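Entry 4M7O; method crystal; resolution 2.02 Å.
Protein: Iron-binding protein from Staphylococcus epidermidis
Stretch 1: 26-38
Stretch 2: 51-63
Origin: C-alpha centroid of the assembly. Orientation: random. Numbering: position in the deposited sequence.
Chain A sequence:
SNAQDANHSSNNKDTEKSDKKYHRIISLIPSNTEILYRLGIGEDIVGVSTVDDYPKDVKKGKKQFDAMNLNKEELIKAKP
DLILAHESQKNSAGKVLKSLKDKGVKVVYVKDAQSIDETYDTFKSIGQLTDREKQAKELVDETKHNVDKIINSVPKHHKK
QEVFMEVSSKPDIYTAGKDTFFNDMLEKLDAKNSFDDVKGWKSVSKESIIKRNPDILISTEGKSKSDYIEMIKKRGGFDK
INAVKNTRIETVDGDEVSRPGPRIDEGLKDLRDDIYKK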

ATOM      1  N   ILE A  26     -17.250   5.406  10.482  1.00 31.80           N
ATOM      2  CA  ILE A  26     -16.583   4.128  10.675  1.00 32.29           C
ATOM      3  C   ILE A  26     -15.571   3.942   9.543  1.00 31.65           C
ATOM      4  O   ILE A  26     -15.931   3.975   8.362  1.00 33.02           O
ATOM      5  CB  ILE A  26     -17.569   2.945  10.709  1.00 34.94           C
ATOM      6  CG1 ILE A  26     -18.495   3.057  11.926  1.00 33.16           C
ATOM      7  CG2 ILE A  26     -16.819   1.622  10.730  1.00 33.06           C
ATOM      8  CD1 ILE A  26     -19.557   1.960  12.013  1.00 32.10           C
ATOM      9  N   SER A  27     -14.301   3.768   9.903  1.00 27.99           N
ATOM     10  CA  SER A  27     -13.237   3.578   8.906  1.00 25.56           C
ATOM     11  C   SER A  27     -12.763   2.133   8.917  1.00 31.46           C
ATOM     12  O   SER A  27     -12.381   1.618   9.969  1.00 31.09           O
ATOM     13  CB  SER A  27     -12.065   4.504   9.192  1.00 26.13           C
ATOM     14  OG  SER A  27     -11.050   4.352   8.207  1.00 33.34           O
ATOM     15  N   LEU A  28     -12.770   1.490   7.748  1.00 27.95           N
ATOM     16  CA  LEU A  28     -12.565   0.042   7.657  1.00 25.51           C
ATOM     17  C   LEU A  28     -11.223  -0.424   7.095  1.00 25.51           C
ATOM     18  O   LEU A  28     -11.009  -1.635   6.913  1.00 24.77           O
ATOM     19  CB  LEU A  28     -13.707  -0.614   6.870  1.00 26.65           C
ATOM     20  CG  LEU A  28     -15.057  -0.567   7.595  1.00 31.52           C
ATOM     21  CD1 LEU A  28     -16.111  -1.435   6.879  1.00 31.56           C
ATOM     22  CD2 LEU A  28     -14.887  -0.997   9.037  1.00 25.42           C
ATOM     23  N   ILE A  29     -10.319   0.512   6.819  1.00 24.50           N
ATOM     24  CA  ILE A  29      -8.986   0.131   6.359  1.00 26.38           C
ATOM     25  C   ILE A  29      -7.991   1.161   6.890  1.00 27.97           C
ATOM     26  O   ILE A  29      -8.323   2.343   6.989  1.00 28.51           O
ATOM     27  CB  ILE A  29      -8.949  -0.038   4.798  1.00 28.06           C
ATOM     28  CG1 ILE A  29      -7.780  -0.945   4.353  1.00 28.22           C
ATOM     29  CG2 ILE A  29      -8.904   1.324   4.101  1.00 26.89           C
ATOM     30  CD1 ILE A  29      -7.994  -1.637   3.013  1.00 40.32           C
ATOM     31  N   PRO A  30      -6.788   0.718   7.297  1.00 28.95           N
ATOM     32  CA  PRO A  30      -5.920   1.689   7.979  1.00 28.97           C
ATOM     33  C   PRO A  30      -5.580   2.934   7.156  1.00 30.56           C
ATOM     34  O   PRO A  30      -5.570   4.002   7.749  1.00 29.63           O
ATOM     35  CB  PRO A  30      -4.665   0.870   8.304  1.00 33.02           C
ATOM     36  CG  PRO A  30      -5.187  -0.558   8.427  1.00 30.83           C
ATOM     37  CD  PRO A  30      -6.218  -0.646   7.325  1.00 26.48           C
ATOM     38  N   SER A  31      -5.352   2.832   5.844  1.00 30.05           N
ATOM     39  CA  SER A  31      -5.054   4.040   5.064  1.00 32.56           C
ATOM     40  C   SER A  31      -6.160   5.103   5.193  1.00 31.39           C
ATOM     41  O   SER A  31      -5.869   6.291   5.380  1.00 33.18           O
ATOM     42  CB  SER A  31      -4.768   3.717   3.594  1.00 27.45           C
ATOM     43  OG  SER A  31      -5.786   2.907   3.040  1.00 29.08           O
ATOM     44  N   ASN A  32      -7.416   4.672   5.105  1.00 24.35           N
ATOM     45  CA  ASN A  32      -8.561   5.552   5.347  1.00 28.76           C
ATOM     46  C   ASN A  32      -8.469   6.239   6.704  1.00 30.36           C
ATOM     47  O   ASN A  32      -8.649   7.458   6.815  1.00 29.58           O
ATOM     48  CB  ASN A  32      -9.877   4.768   5.261  1.00 32.73           C
ATOM     49  CG  ASN A  32     -10.300   4.495   3.829  1.00 32.57           C
ATOM     50  OD1 ASN A  32      -9.625   4.910   2.879  1.00 30.87           O
ATOM     51  ND2 ASN A  32     -11.428   3.797   3.663  1.00 29.91           N
ATOM     52  N   THR A  33      -8.178   5.459   7.738  1.00 29.13           N
ATOM     53  CA  THR A  33      -8.114   6.019   9.084  1.00 29.34           C
ATOM     54  C   THR A  33      -7.009   7.055   9.185  1.00 27.72           C
ATOM     55  O   THR A  33      -7.204   8.111   9.785  1.00 28.86           O
ATOM     56  CB  THR A  33      -7.881   4.939  10.121  1.00 30.67           C
ATOM     57  OG1 THR A  33      -8.941   3.967  10.046  1.00 29.76           O
ATOM     58  CG2 THR A  33      -7.854   5.539  11.535  1.00 30.73           C
ATOM     59  N   GLU A  34      -5.855   6.773   8.579  1.00 21.85           N
ATOM     60  CA  GLU A  34      -4.731   7.702   8.656  1.00 23.99           C
ATOM     61  C   GLU A  34      -5.077   9.030   7.993  1.00 25.48           C
ATOM     62  O   GLU A  34      -4.731  10.093   8.504  1.00 30.91           O
ATOM     63  CB  GLU A  34      -3.477   7.087   8.018  1.00 26.61           C
ATOM     64  CG  GLU A  34      -2.903   5.920   8.807  1.00 25.33           C
ATOM     65  CD  GLU A  34      -1.507   5.528   8.331  1.00 33.90           C
ATOM     66  OE1 GLU A  34      -0.712   6.434   7.970  1.00 33.40           O
ATOM     67  OE2 GLU A  34      -1.205   4.312   8.324  1.00 33.13           O
ATOM     68  N   ILE A  35      -5.764   8.953   6.856  1.00 25.12           N
ATOM     69  CA  ILE A  35      -6.123  10.132   6.086  1.00 27.30           C
ATOM     70  C   ILE A  35      -7.146  10.980   6.849  1.00 32.33           C
ATOM     71  O   ILE A  35      -7.036  12.209   6.888  1.00 30.24           O
ATOM     72  CB  ILE A  35      -6.716   9.737   4.717  1.00 28.86           C
ATOM     73  CG1 ILE A  35      -5.652   9.052   3.844  1.00 30.53           C
ATOM     74  CG2 ILE A  35      -7.301  10.955   4.010  1.00 24.83           C
ATOM     75  CD1 ILE A  35      -6.224   8.391   2.604  1.00 27.95           C
ATOM     76  N   LEU A  36      -8.146  10.325   7.435  1.00 25.57           N
ATOM     77  CA  LEU A  36      -9.165  11.014   8.230  1.00 26.81           C
ATOM     78  C   LEU A  36      -8.540  11.809   9.365  1.00 24.91           C
ATOM     79  O   LEU A  36      -8.931  12.950   9.623  1.00 32.25           O
ATOM     80  CB  LEU A  36     -10.181  10.012   8.795  1.00 21.29           C
ATOM     81  CG  LEU A  36     -11.182   9.480   7.772  1.00 27.74           C
ATOM     82  CD1 LEU A  36     -12.012   8.321   8.360  1.00 25.18           C
ATOM     83  CD2 LEU A  36     -12.088  10.638   7.327  1.00 24.99           C
ATOM     84  N   TYR A  37      -7.570  11.205  10.050  1.00 25.38           N
ATOM     85  CA  TYR A  37      -6.887  11.884  11.146  1.00 29.94           C
ATOM     86  C   TYR A  37      -6.111  13.078  10.605  1.00 30.58           C
ATOM     87  O   TYR A  37      -6.116  14.140  11.221  1.00 28.38           O
ATOM     88  CB  TYR A  37      -5.949  10.925  11.894  1.00 28.09           C
ATOM     89  CG  TYR A  37      -6.539  10.333  13.155  1.00 31.13           C
ATOM     90  CD1 TYR A  37      -7.347   9.211  13.110  1.00 27.52           C
ATOM     91  CD2 TYR A  37      -6.271  10.891  14.397  1.00 35.23           C
ATOM     92  CE1 TYR A  37      -7.856   8.660  14.250  1.00 31.95           C
ATOM     93  CE2 TYR A  37      -6.799  10.351  15.546  1.00 35.20           C
ATOM     94  CZ  TYR A  37      -7.590   9.236  15.466  1.00 34.40           C
ATOM     95  OH  TYR A  37      -8.128   8.689  16.603  1.00 37.40           O
ATOM     96  N   ARG A  38      -5.463  12.919   9.449  1.00 27.12           N
ATOM     97  CA  ARG A  38      -4.657  14.023   8.893  1.00 30.17           C
ATOM     98  C   ARG A  38      -5.550  15.158   8.369  1.00 33.70           C
ATOM     99  O   ARG A  38      -5.097  16.283   8.178  1.00 38.30           O
ATOM    100  CB  ARG A  38      -3.689  13.527   7.808  1.00 29.25           C
ATOM    101  CG  ARG A  38      -2.522  12.673   8.334  1.00 29.14           C
ATOM    102  CD  ARG A  38      -1.584  13.467   9.264  1.00 31.66           C
ATOM    103  NE  ARG A  38      -1.042  14.649   8.604  1.00 35.86           N
ATOM    104  CZ  ARG A  38      -0.034  14.633   7.728  1.00 46.41           C
ATOM    105  NH1 ARG A  38       0.554  13.494   7.395  1.00 39.15           N
ATOM    106  NH2 ARG A  38       0.390  15.763   7.179  1.00 55.59           N
ATOM    107  N   VAL A  51      -7.316  -4.084  12.542  1.00 31.42           N
ATOM    108  CA  VAL A  51      -5.903  -3.986  12.178  1.00 33.01           C
ATOM    109  C   VAL A  51      -5.395  -2.549  12.053  1.00 30.94           C
ATOM    110  O   VAL A  51      -4.287  -2.322  11.588  1.00 30.75           O
ATOM    111  CB  VAL A  51      -5.575  -4.787  10.895  1.00 36.06           C
ATOM    112  CG1 VAL A  51      -5.805  -6.277  11.133  1.00 36.30           C
ATOM    113  CG2 VAL A  51      -6.408  -4.290   9.702  1.00 35.58           C
ATOM    114  N   ASP A  52      -6.185  -1.572  12.480  1.00 28.85           N
ATOM    115  CA  ASP A  52      -5.697  -0.189  12.509  1.00 32.01           C
ATOM    116  C   ASP A  52      -4.588  -0.009  13.551  1.00 34.39           C
ATOM    117  O   ASP A  52      -4.728  -0.441  14.694  1.00 34.83           O
ATOM    118  CB  ASP A  52      -6.850   0.785  12.757  1.00 36.33           C
ATOM    119  CG  ASP A  52      -7.591   1.137  11.478  1.00 39.30           C
ATOM    120  OD1 ASP A  52      -8.405   0.324  10.996  1.00 40.32           O
ATOM    121  OD2 ASP A  52      -7.332   2.218  10.926  1.00 41.68           O
ATOM    122  N   ASP A  53      -3.483   0.618  13.134  1.00 27.69           N
ATOM    123  CA  ASP A  53      -2.243   0.667  13.925  1.00 32.83           C
ATOM    124  C   ASP A  53      -1.643   2.071  13.989  1.00 31.70           C
ATOM    125  O   ASP A  53      -0.557   2.269  14.534  1.00 37.02           O
ATOM    126  CB  ASP A  53      -1.197  -0.279  13.317  1.00 39.99           C
ATOM    127  CG  ASP A  53      -1.062  -0.117  11.788  1.00 47.63           C
ATOM    128  OD1 ASP A  53      -1.423   0.952  11.236  1.00 44.00           O
ATOM    129  OD2 ASP A  53      -0.598  -1.071  11.124  1.00 51.47           O
ATOM    130  N   TYR A  54      -2.337   3.040  13.406  1.00 28.59           N
ATOM    131  CA  TYR A  54      -1.802   4.388  13.315  1.00 32.93           C
ATOM    132  C   TYR A  54      -2.949   5.383  13.250  1.00 33.06           C
ATOM    133  O   TYR A  54      -3.911   5.181  12.514  1.00 34.59           O
ATOM    134  CB  TYR A  54      -0.883   4.531  12.076  1.00 29.77           C
ATOM    135  CG  TYR A  54       0.025   5.744  12.138  1.00 29.55           C
ATOM    136  CD1 TYR A  54      -0.390   6.985  11.674  1.00 32.55           C
ATOM    137  CD2 TYR A  54       1.296   5.649  12.686  1.00 36.72           C
ATOM    138  CE1 TYR A  54       0.464   8.100  11.745  1.00 36.51           C
ATOM    139  CE2 TYR A  54       2.140   6.748  12.765  1.00 36.72           C
ATOM    140  CZ  TYR A  54       1.719   7.967  12.292  1.00 38.94           C
ATOM    141  OH  TYR A  54       2.570   9.049  12.373  1.00 47.15           O
ATOM    142  N   PRO A  55      -2.844   6.479  14.005  1.00 31.36           N
ATOM    143  CA  PRO A  55      -1.696   6.808  14.861  1.00 33.74           C
ATOM    144  C   PRO A  55      -1.704   6.056  16.188  1.00 34.32           C
ATOM    145  O   PRO A  55      -2.475   5.111  16.355  1.00 31.42           O
ATOM    146  CB  PRO A  55      -1.871   8.307  15.112  1.00 35.04           C
ATOM    147  CG  PRO A  55      -3.364   8.522  15.025  1.00 37.28           C
ATOM    148  CD  PRO A  55      -3.808   7.592  13.911  1.00 33.61           C
ATOM    149  N   LYS A  56      -0.833   6.467  17.102  1.00 30.81           N
ATOM    150  CA  LYS A  56      -0.716   5.833  18.402  1.00 38.62           C
ATOM    151  C   LYS A  56      -2.080   5.842  19.071  1.00 41.65           C
ATOM    152  O   LYS A  56      -2.763   6.875  19.076  1.00 36.07           O
ATOM    153  CB  LYS A  56       0.263   6.619  19.265  1.00 37.68           C
ATOM    154  CG  LYS A  56       0.409   6.117  20.688  1.00 45.24           C
ATOM    155  CD  LYS A  56       1.505   6.918  21.417  1.00 48.01           C
ATOM    156  CE  LYS A  56       1.939   6.250  22.701  1.00 52.23           C
ATOM    157  NZ  LYS A  56       0.771   5.819  23.504  1.00 55.64           N
ATOM    158  N   ASP A  57      -2.482   4.689  19.605  1.00 37.62           N
ATOM    159  CA  ASP A  57      -3.725   4.586  20.374  1.00 39.59           C
ATOM    160  C   ASP A  57      -4.976   4.869  19.536  1.00 41.84           C
ATOM    161  O   ASP A  57      -6.003   5.248  20.087  1.00 38.70           O
ATOM    162  CB  ASP A  57      -3.701   5.532  21.585  1.00 44.45           C
ATOM    163  CG  ASP A  57      -2.557   5.239  22.538  1.00 60.68           C
ATOM    164  OD1 ASP A  57      -1.964   4.145  22.427  1.00 66.12           O
ATOM    165  OD2 ASP A  57      -2.257   6.099  23.402  1.00 68.12           O
ATOM    166  N   VAL A  58      -4.905   4.687  18.213  1.00 37.02           N
ATOM    167  CA  VAL A  58      -6.075   4.961  17.371  1.00 31.80           C
ATOM    168  C   VAL A  58      -7.303   4.139  17.778  1.00 31.04           C
ATOM    169  O   VAL A  58      -8.441   4.600  17.650  1.00 30.07           O
ATOM    170  CB  VAL A  58      -5.776   4.745  15.871  1.00 38.12           C
ATOM    171  CG1 VAL A  58      -5.381   3.294  15.595  1.00 35.93           C
ATOM    172  CG2 VAL A  58      -6.968   5.154  15.021  1.00 37.78           C
ATOM    173  N   LYS A  59      -7.071   2.939  18.301  1.00 27.85           N
ATOM    174  CA  LYS A  59      -8.162   2.022  18.606  1.00 33.03           C
ATOM    175  C   LYS A  59      -8.895   2.352  19.911  1.00 35.00           C
ATOM    176  O   LYS A  59     -10.030   1.931  20.104  1.00 36.05           O
ATOM    177  CB  LYS A  59      -7.642   0.588  18.677  1.00 36.15           C
ATOM    178  CG  LYS A  59      -7.322  -0.049  17.329  1.00 42.14           C
ATOM    179  CD  LYS A  59      -6.655  -1.393  17.574  1.00 44.22           C
ATOM    180  CE  LYS A  59      -6.836  -2.343  16.421  1.00 41.77           C
ATOM    181  NZ  LYS A  59      -6.274  -3.668  16.798  1.00 46.23           N
ATOM    182  N   LYS A  60      -8.238   3.080  20.808  1.00 33.66           N
ATOM    183  CA  LYS A  60      -8.819   3.407  22.108  1.00 40.24           C
ATOM    184  C   LYS A  60      -9.992   4.380  21.981  1.00 34.11           C
ATOM    185  O   LYS A  60      -9.910   5.393  21.269  1.00 34.26           O
ATOM    186  CB  LYS A  60      -7.749   3.961  23.055  1.00 43.96           C
ATOM    187  CG  LYS A  60      -6.602   2.974  23.289  1.00 52.30           C
ATOM    188  CD  LYS A  60      -5.559   3.516  24.262  1.00 60.29           C
ATOM    189  N   GLY A  61     -11.088   4.065  22.666  1.00 32.19           N
ATOM    190  CA  GLY A  61     -12.275   4.897  22.588  1.00 28.71           C
ATOM    191  C   GLY A  61     -12.988   4.760  21.254  1.00 31.28           C
ATOM    192  O   GLY A  61     -13.733   5.664  20.849  1.00 33.64           O
ATOM    193  N   LYS A  62     -12.780   3.629  20.572  1.00 38.56           N
ATOM    194  CA  LYS A  62     -13.472   3.332  19.309  1.00 36.41           C
ATOM    195  C   LYS A  62     -13.999   1.898  19.270  1.00 33.75           C
ATOM    196  O   LYS A  62     -13.450   1.023  19.940  1.00 34.69           O
ATOM    197  CB  LYS A  62     -12.522   3.534  18.103  1.00 31.62           C
ATOM    198  CG  LYS A  62     -11.909   4.928  18.011  1.00 32.56           C
ATOM    199  CD  LYS A  62     -11.297   5.176  16.640  1.00 31.73           C
ATOM    200  CE  LYS A  62     -10.780   6.602  16.551  1.00 36.12           C
ATOM    201  NZ  LYS A  62      -9.848   6.965  17.659  1.00 34.81           N
ATOM    202  N   LYS A  63     -15.043   1.659  18.475  1.00 37.13           N
ATOM    203  CA  LYS A  63     -15.462   0.299  18.143  1.00 37.22           C
ATOM    204  C   LYS A  63     -14.467  -0.306  17.139  1.00 38.86           C
ATOM    205  O   LYS A  63     -13.970   0.390  16.253  1.00 33.17           O
ATOM    206  CB  LYS A  63     -16.857   0.304  17.513  1.00 36.74           C
ATOM    207  CG  LYS A  63     -17.956   0.843  18.406  1.00 40.37           C
ATOM    208  CD  LYS A  63     -18.227  -0.089  19.567  1.00 47.40           C
ATOM    209  CE  LYS A  63     -18.973   0.631  20.679  1.00 55.11           C
ATOM    210  NZ  LYS A  63     -19.388  -0.317  21.738  1.00 59.96           N
TER

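The aromatic ring of Y37 is engaged in two different ways by the irregular second stretch. P55, which follows a cis peptide bond, lies over one face: its CD sits 4.0 Å from the centroid of the Y37 ring and only 11° off the ring normal, the geometry of a CH-pi contact, while P55 CG comes within 3.8 Å of Y37 CD2. At the ring edge, K62 NZ donates a hydrogen bond to Y37 OH at 2.7 Å. The same ammonium group also donates to V58 O, with NZ of K62 2.8 Å from that oxygen, so the lysine ties the tyrosine hydroxyl to the backbone of its own stretch. The chi1 of Y37, -98°, falls between the usual wells.

V58 fills the space between this tyrosine and the preceding helical turn. Its CG2 lies 3.7 Å from Y37 CE1 and 3.6 Å from T33 CG2, so one methyl group packs against residues four apart on the helix. The type II turn from P55 to V58, with V58 N bonded to P55 O at 3.1 Å, holds both of these ring neighbours in one compact unit.

Nearer the start of the helix the contact turns polar. S27 OG donates to T33 OG1 at 2.8 Å, and T33 OG1 in turn donates to D52 OD2, forming a short relay into the carboxylate. The modelled OG1 to OD2 distance between T33 and D52 is 2.5 Å, but OD2 is crowded in the model, and the exact length deserves caution. Here the backbones approach closely, with CA atoms of P30 and D52 4.9 Å apart, and P30 CG packs 4.1 Å from V51 CG2.

E34 OE2 and D53 OD1 are like-charged atoms 4.5 Å apart; both are hydrogen-bonded elsewhere in the structure.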